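Local coordinates for hypothetical protein yppE (Bacillus subtilis, PDB 2IM8) that is of unknown function and folds as an all-helical protein of the DUF1798 family, found here as a single chain, at residues Y34-F37 with E38-P42; F99-I102 with T103-V106; V106-T109 with L110-K114. All coordinates share one frame; numbering follows the deposited sequence.

Interaction 1: residues Y34-F37 with E38-P42; sequences YDFF and ETIKP
With CG anti to the backbone N (chi1 -168°), the carboxylate of Asp35 turns forward over the first turn of helix 36-64, where OD2 accepts from Glu38 N at 2.8 Å, the N-H arriving nearly end-on to the C-O bond. The short, charged aspartate suits this place, since it can receive an N-H that no earlier turn can serve. Phe36 has the same first torsion, which lays its ring across the following turn: CE1 lies 4.1 Å from Ile40 CG2 and CE2 lies 4.0 Å from Lys41 CB. Its CD2 also sits 3.9 Å above the centre of one face of the Phe37 ring. Lys41 runs its aliphatic part past Phe37, CD to CD1 at 3.8 Å, and carries its amine on to a salt bridge with Glu45. Ile40, the buried member, sets CG1 against Tyr34 CB and packs on Leu87, Tyr90 and Val91 of helix 72-91, a place for a branched apolar chain.

The main chain is wound wide here. Ile40 N donates to Asp35 O at 3.0 Å and Lys41 N to Phe36 O at 2.9 Å, each five residues back, while Thr39 N makes a weak bond to Asp35 O. Pro42 has no N-H to give, and its CD rests 3.4 Å from Phe37 O, at a kink. Together these features make an aspartate N-cap leading into a pi-type first turn of a helix.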
loop_
_atom_site.group_PDB
_atom_site.type_symbol
_atom_site.label_atom_id
_atom_site.label_comp_id
_atom_site.label_asym_id
_atom_site.label_seq_id
_atom_site.Cartn_x
_atom_site.Cartn_y
_atom_site.Cartn_z
ATOM N N TYR A 34 3.023 -17.691 11.519
ATOM C CA TYR A 34 2.244 -17.802 10.280
ATOM C C TYR A 34 2.962 -18.736 9.324
ATOM O O TYR A 34 4.192 -18.755 9.284
ATOM C CB TYR A 34 2.077 -16.433 9.625
ATOM C CG TYR A 34 1.019 -15.594 10.289
ATOM C CD1 TYR A 34 -0.334 -15.834 10.050
ATOM C CD2 TYR A 34 1.360 -14.580 11.178
ATOM C CE1 TYR A 34 -1.328 -15.081 10.678
ATOM C CE2 TYR A 34 0.363 -13.818 11.821
ATOM C CZ TYR A 34 -0.971 -14.079 11.559
ATOM O OH TYR A 34 -1.962 -13.341 12.167
ATOM N N ASP A 35 2.203 -19.514 8.558
ATOM C CA ASP A 35 2.813 -20.452 7.620
ATOM C C ASP A 35 3.470 -19.727 6.453
ATOM O O ASP A 35 2.830 -18.902 5.792
ATOM C CB ASP A 35 1.775 -21.412 7.072
ATOM C CG ASP A 35 2.410 -22.564 6.345
ATOM O OD1 ASP A 35 2.788 -23.539 7.011
ATOM O OD2 ASP A 35 2.558 -22.483 5.115
ATOM N N PHE A 36 4.724 -20.059 6.162
ATOM C CA PHE A 36 5.412 -19.366 5.072
ATOM C C PHE A 36 4.869 -19.590 3.657
ATOM O O PHE A 36 4.499 -18.638 2.974
ATOM C CB PHE A 36 6.901 -19.695 5.051
ATOM C CG PHE A 36 7.684 -18.790 4.145
ATOM C CD1 PHE A 36 8.011 -17.500 4.555
ATOM C CD2 PHE A 36 8.007 -19.185 2.849
ATOM C CE1 PHE A 36 8.644 -16.609 3.681
ATOM C CE2 PHE A 36 8.634 -18.306 1.973
ATOM C CZ PHE A 36 8.950 -17.015 2.390
ATOM N N PHE A 37 4.845 -20.837 3.197
ATOM C CA PHE A 37 4.370 -21.107 1.840
ATOM C C PHE A 37 2.868 -21.000 1.634
ATOM O O PHE A 37 2.424 -20.715 0.524
ATOM C CB PHE A 37 4.847 -22.490 1.375
ATOM C CG PHE A 37 6.330 -22.568 1.162
ATOM C CD1 PHE A 37 6.914 -21.981 0.045
ATOM C CD2 PHE A 37 7.148 -23.175 2.106
ATOM C CE1 PHE A 37 8.296 -21.986 -0.132
ATOM C CE2 PHE A 37 8.537 -23.187 1.946
ATOM C CZ PHE A 37 9.112 -22.591 0.821
ATOM N N GLU A 38 2.085 -21.227 2.689
ATOM C CA GLU A 38 0.626 -21.169 2.572
ATOM C C GLU A 38 -0.006 -19.816 2.878
ATOM O O GLU A 38 -1.139 -19.556 2.466
ATOM C CB GLU A 38 -0.019 -22.219 3.485
ATOM C CG GLU A 38 0.274 -23.643 3.063
ATOM C CD GLU A 38 -0.188 -23.907 1.648
ATOM O OE1 GLU A 38 -1.415 -23.846 1.405
ATOM O OE2 GLU A 38 0.669 -24.168 0.779
ATOM N N THR A 39 0.708 -18.953 3.593
ATOM C CA THR A 39 0.130 -17.661 3.944
ATOM C C THR A 39 1.001 -16.445 3.606
ATOM O O THR A 39 0.582 -15.565 2.848
ATOM C CB THR A 39 -0.235 -17.622 5.452
ATOM O OG1 THR A 39 -1.152 -18.685 5.754
ATOM C CG2 THR A 39 -0.891 -16.294 5.815
ATOM N N ILE A 40 2.207 -16.409 4.161
ATOM C CA ILE A 40 3.132 -15.291 3.969
ATOM C C ILE A 40 3.524 -15.034 2.511
ATOM O O ILE A 40 3.240 -13.972 1.959
ATOM C CB ILE A 40 4.410 -15.507 4.811
ATOM C CG1 ILE A 40 4.032 -15.626 6.294
ATOM C CG2 ILE A 40 5.389 -14.344 4.604
ATOM C CD1 ILE A 40 5.202 -15.910 7.220
ATOM N N LYS A 41 4.169 -16.013 1.896
ATOM C CA LYS A 41 4.604 -15.901 0.513
ATOM C C LYS A 41 3.453 -15.502 -0.417
ATOM O O LYS A 41 3.594 -14.582 -1.217
ATOM C CB LYS A 41 5.238 -17.228 0.080
ATOM C CG LYS A 41 5.841 -17.246 -1.311
ATOM C CD LYS A 41 6.642 -18.530 -1.541
ATOM C CE LYS A 41 7.114 -18.654 -2.995
ATOM N NZ LYS A 41 5.982 -18.892 -3.934
ATOM N N PRO A 42 2.293 -16.176 -0.319
ATOM C CA PRO A 42 1.194 -15.787 -1.210
ATOM C C PRO A 42 0.650 -14.389 -0.925
ATOM O O PRO A 42 0.137 -13.729 -1.827
ATOM C CB PRO A 42 0.148 -16.866 -0.971
ATOM C CG PRO A 42 0.409 -17.289 0.442
ATOM C CD PRO A 42 1.913 -17.344 0.493
#

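Interaction 2: residues F99-I102 with T103-V106; sequences FKDI and TESV
Glu104 reaches back one turn over Lys100. Its CB and CG rest on the backbone carbonyl of Lys100, with CG 3.0 Å from Lys100 O; CD then lies 3.8 Å from Lys100 CG, and OE2 comes 3.4 Å from Lys100 CE. The amine and carboxylate stay beyond salt-bridge range, though their opposite charges probably still attract. The other oxygen, OE1, is 3.8 Å from Asp101 OD1, a like charge, and a water bound to Asp101 O donates weakly to it. Long, charged chains suit this outer surface of the helix.

On another side of the helix, Thr103 OG1 donates to Phe99 O at 2.8 Å, and Thr103 N reaches the same oxygen from the opposite face of the carbonyl plane, so two donors grip it. The hydroxyl is placed there by its position beside the backbone N (chi1 -62°), which also sets OG1 3.3 Å above one face of the Phe99 ring, toward the rim. A valine in its place would probably leave Phe99 O with only the backbone N-H of this pair and put a methyl against the ring instead of the oxygen.

Phe99 and Ile102 turn into the protein: Phe99 stacks on Tyr24 of helix 3-29 and touches Leu85 of helix 72-91, Ile102 meets Asn81 and Glu84 of that helix, and both lean on Ile94 in the loop before helix 96-121.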
loop_
_atom_site.group_PDB
_atom_site.type_symbol
_atom_site.label_atom_id
_atom_site.label_comp_id
_atom_site.label_asym_id
_atom_site.label_seq_id
_atom_site.Cartn_x
_atom_site.Cartn_y
_atom_site.Cartn_z
ATOM N N PHE A 99 8.100 0.291 11.623
ATOM C CA PHE A 99 6.859 -0.203 11.041
ATOM C C PHE A 99 5.880 0.957 10.869
ATOM O O PHE A 99 5.182 1.055 9.848
ATOM C CB PHE A 99 6.219 -1.271 11.928
ATOM C CG PHE A 99 5.010 -1.908 11.307
ATOM C CD1 PHE A 99 5.146 -2.959 10.403
ATOM C CD2 PHE A 99 3.737 -1.399 11.551
ATOM C CE1 PHE A 99 4.026 -3.491 9.745
ATOM C CE2 PHE A 99 2.620 -1.922 10.903
ATOM C CZ PHE A 99 2.765 -2.968 9.999
ATOM N N LYS A 100 5.826 1.831 11.872
ATOM C CA LYS A 100 4.934 2.981 11.816
ATOM C C LYS A 100 5.342 3.903 10.671
ATOM O O LYS A 100 4.491 4.355 9.922
ATOM C CB LYS A 100 4.944 3.764 13.139
ATOM C CG LYS A 100 4.000 4.973 13.130
ATOM C CD LYS A 100 3.923 5.683 14.480
ATOM C CE LYS A 100 2.978 6.884 14.427
ATOM N NZ LYS A 100 2.812 7.554 15.749
ATOM N N ASP A 101 6.642 4.176 10.542
ATOM C CA ASP A 101 7.139 5.046 9.477
ATOM C C ASP A 101 6.748 4.599 8.067
ATOM O O ASP A 101 6.274 5.406 7.279
ATOM C CB ASP A 101 8.665 5.185 9.542
ATOM C CG ASP A 101 9.136 5.867 10.814
ATOM O OD1 ASP A 101 8.384 6.713 11.346
ATOM O OD2 ASP A 101 10.261 5.569 11.271
ATOM N N ILE A 102 6.945 3.326 7.737
ATOM C CA ILE A 102 6.593 2.868 6.393
ATOM C C ILE A 102 5.083 2.843 6.193
ATOM O O ILE A 102 4.582 3.158 5.113
ATOM C CB ILE A 102 7.205 1.475 6.090
ATOM C CG1 ILE A 102 6.669 0.421 7.059
ATOM C CG2 ILE A 102 8.728 1.552 6.214
ATOM C CD1 ILE A 102 7.229 -0.963 6.787
ATOM N N THR A 103 4.353 2.488 7.244
ATOM C CA THR A 103 2.897 2.441 7.171
ATOM C C THR A 103 2.369 3.859 6.930
ATOM O O THR A 103 1.521 4.082 6.050
ATOM C CB THR A 103 2.303 1.854 8.474
ATOM O OG1 THR A 103 2.770 0.508 8.637
ATOM C CG2 THR A 103 0.782 1.820 8.411
ATOM N N GLU A 104 2.895 4.825 7.678
ATOM C CA GLU A 104 2.468 6.223 7.520
ATOM C C GLU A 104 2.737 6.744 6.105
ATOM O O GLU A 104 1.926 7.468 5.527
ATOM C CB GLU A 104 3.219 7.132 8.490
ATOM C CG GLU A 104 2.907 6.952 9.955
ATOM C CD GLU A 104 3.652 7.981 10.783
ATOM O OE1 GLU A 104 4.894 8.078 10.638
ATOM O OE2 GLU A 104 3.007 8.694 11.566
ATOM N N SER A 105 3.902 6.390 5.576
ATOM C CA SER A 105 4.322 6.811 4.238
ATOM C C SER A 105 3.404 6.236 3.155
ATOM O O SER A 105 2.963 6.942 2.235
ATOM C CB SER A 105 5.763 6.354 3.999
ATOM O OG SER A 105 6.202 6.695 2.709
ATOM N N VAL A 106 3.134 4.946 3.262
ATOM C CA VAL A 106 2.273 4.260 2.305
ATOM C C VAL A 106 0.855 4.834 2.350
ATOM O O VAL A 106 0.291 5.215 1.324
ATOM C CB VAL A 106 2.228 2.739 2.618
ATOM C CG1 VAL A 106 1.096 2.061 1.836
ATOM C CG2 VAL A 106 3.578 2.105 2.267
HETATM O O HOH W 1 6.633 7.979 7.747
#

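Interaction 3: residues V106-T109 with L110-K114; sequences VLYT and LHAVK. With PO4 (phosphate ion), chain C.
The imidazole of His111 lies with one face over the carbonyl oxygen of Leu107, which is 3.3 Å from CG and 3.2 Å from ND1. These turns belong to helix 96-121, one of the four helices of an all-helical bundle. The angle at ND1 is too poor for a hydrogen bond, so the oxygen simply rests under the ring; its N-H partner is the backbone N of His111, at 2.8 Å. CG of His111 stands beside its own backbone N (chi1 -73°), and this folds the ring back over the preceding turn. The phenol of Tyr108 meets the next turn obliquely, CZ to Ala112 CB at 4.3 Å, and the small methyl of an alanine lets the large ring come down close beside the turn.

Val106, Thr109, Leu110 and Val113 face the interior of the bundle. Val106 and Leu110 lie side by side and point the same way, with Val106 CG1 3.6 Å from Leu110 CD1; a beta-branched and a gamma-branched chain together fill one strip of the buried surface. Leu110 packs on Met13 and Ile14 of helix 3-29 and on Trp54 of helix 36-64. Thr109 and Val113 also touch Trp54, and they lean on Val78 and Ile75 of helix 72-91 respectively. The buried hydroxyl of Thr109 is not left without a partner: its OG1 makes a weak hydrogen bond with Ser105 O, one turn earlier.

Ordinary helical bonds join the turns, Val113 N to Thr109 O among them at 2.9 Å. Lys114 takes no part in the side-chain packing; its chain stretches outward, and its amine makes a salt bridge to Glu11 of helix 3-29 and also meets a phosphate ion, probably from the crystallisation liquor: Lys114 NZ donates to its O4 at 3.0 Å.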
loop_
_atom_site.group_PDB
_atom_site.type_symbol
_atom_site.label_atom_id
_atom_site.label_comp_id
_atom_site.label_asym_id
_atom_site.label_seq_id
_atom_site.Cartn_x
_atom_site.Cartn_y
_atom_site.Cartn_z
ATOM N N VAL A 106 3.134 4.946 3.262
ATOM C CA VAL A 106 2.273 4.260 2.305
ATOM C C VAL A 106 0.855 4.834 2.350
ATOM O O VAL A 106 0.291 5.215 1.324
ATOM C CB VAL A 106 2.228 2.739 2.618
ATOM C CG1 VAL A 106 1.096 2.061 1.836
ATOM C CG2 VAL A 106 3.578 2.105 2.267
ATOM N N LEU A 107 0.289 4.910 3.549
ATOM C CA LEU A 107 -1.066 5.411 3.714
ATOM C C LEU A 107 -1.255 6.825 3.171
ATOM O O LEU A 107 -2.250 7.088 2.503
ATOM C CB LEU A 107 -1.482 5.348 5.192
ATOM C CG LEU A 107 -1.806 3.931 5.701
ATOM C CD1 LEU A 107 -2.058 3.959 7.196
ATOM C CD2 LEU A 107 -3.031 3.373 4.953
ATOM N N TYR A 108 -0.309 7.722 3.448
ATOM C CA TYR A 108 -0.442 9.096 2.964
ATOM C C TYR A 108 -0.448 9.169 1.447
ATOM O O TYR A 108 -1.278 9.857 0.853
ATOM C CB TYR A 108 0.667 10.009 3.500
ATOM C CG TYR A 108 0.608 11.365 2.833
ATOM C CD1 TYR A 108 -0.480 12.209 3.039
ATOM C CD2 TYR A 108 1.570 11.753 1.904
ATOM C CE1 TYR A 108 -0.622 13.395 2.334
ATOM C CE2 TYR A 108 1.443 12.946 1.189
ATOM C CZ TYR A 108 0.342 13.758 1.406
ATOM O OH TYR A 108 0.169 14.907 0.670
ATOM N N THR A 109 0.483 8.472 0.805
ATOM C CA THR A 109 0.508 8.505 -0.648
ATOM C C THR A 109 -0.793 7.927 -1.195
ATOM O O THR A 109 -1.352 8.458 -2.156
ATOM C CB THR A 109 1.712 7.726 -1.219
ATOM O OG1 THR A 109 2.925 8.333 -0.761
ATOM C CG2 THR A 109 1.683 7.738 -2.759
ATOM N N LEU A 110 -1.290 6.856 -0.572
ATOM C CA LEU A 110 -2.537 6.241 -1.016
ATOM C C LEU A 110 -3.686 7.244 -0.882
ATOM O O LEU A 110 -4.505 7.397 -1.785
ATOM C CB LEU A 110 -2.837 4.972 -0.202
ATOM C CG LEU A 110 -1.884 3.801 -0.502
ATOM C CD1 LEU A 110 -2.172 2.611 0.410
ATOM C CD2 LEU A 110 -2.027 3.424 -1.975
ATOM N N HIS A 111 -3.744 7.928 0.251
ATOM C CA HIS A 111 -4.785 8.921 0.459
ATOM C C HIS A 111 -4.646 10.073 -0.524
ATOM O O HIS A 111 -5.651 10.608 -0.983
ATOM C CB HIS A 111 -4.745 9.434 1.894
ATOM C CG HIS A 111 -5.258 8.439 2.888
ATOM N ND1 HIS A 111 -4.726 8.297 4.150
ATOM C CD2 HIS A 111 -6.248 7.520 2.793
ATOM C CE1 HIS A 111 -5.363 7.331 4.789
ATOM N NE2 HIS A 111 -6.292 6.844 3.988
ATOM N N ALA A 112 -3.411 10.448 -0.850
ATOM C CA ALA A 112 -3.157 11.536 -1.799
ATOM C C ALA A 112 -3.709 11.174 -3.179
ATOM O O ALA A 112 -4.394 11.971 -3.820
ATOM C CB ALA A 112 -1.666 11.805 -1.891
ATOM N N VAL A 113 -3.402 9.968 -3.639
ATOM C CA VAL A 113 -3.885 9.503 -4.933
ATOM C C VAL A 113 -5.409 9.492 -4.902
ATOM O O VAL A 113 -6.065 9.914 -5.857
ATOM C CB VAL A 113 -3.328 8.084 -5.253
ATOM C CG1 VAL A 113 -3.906 7.552 -6.560
ATOM C CG2 VAL A 113 -1.818 8.150 -5.359
ATOM N N LYS A 114 -5.972 9.026 -3.790
ATOM C CA LYS A 114 -7.421 8.989 -3.625
ATOM C C LYS A 114 -7.989 10.404 -3.740
ATOM O O LYS A 114 -9.003 10.624 -4.411
ATOM C CB LYS A 114 -7.781 8.407 -2.258
ATOM C CG LYS A 114 -9.273 8.402 -1.951
ATOM C CD LYS A 114 -9.536 7.856 -0.544
ATOM C CE LYS A 114 -11.022 7.821 -0.212
ATOM N NZ LYS A 114 -11.254 7.243 1.149
HETATM P P PO4 C . -11.583 11.222 1.827
HETATM O O1 PO4 C . -12.937 10.726 1.453
HETATM O O2 PO4 C . -11.677 12.025 3.081
HETATM O O3 PO4 C . -11.046 12.071 0.730
HETATM O O4 PO4 C . -10.675 10.068 2.044
#

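Interactions 2 and 3 are successive pieces of helix 96-121, sharing Val106, with centres 11 Å apart; the weak bond from Thr109 to Ser105 O spans their junction. Interaction 1 stands apart at the start of helix 36-64, its centre about 22 Å from that of interaction 2 and 27 Å from that of interaction 3, with nearest atoms about 11 and 16 Å away. Helix 72-91 touches all three: Leu87 and Tyr90 meet residues 34-42, Leu85 meets 99-106, and Val78 and Ile75 meet 106-114. No active site is known, and the phosphate at Lys114 belongs to interaction 3, on the opposite side of the chain's centre from interaction 1.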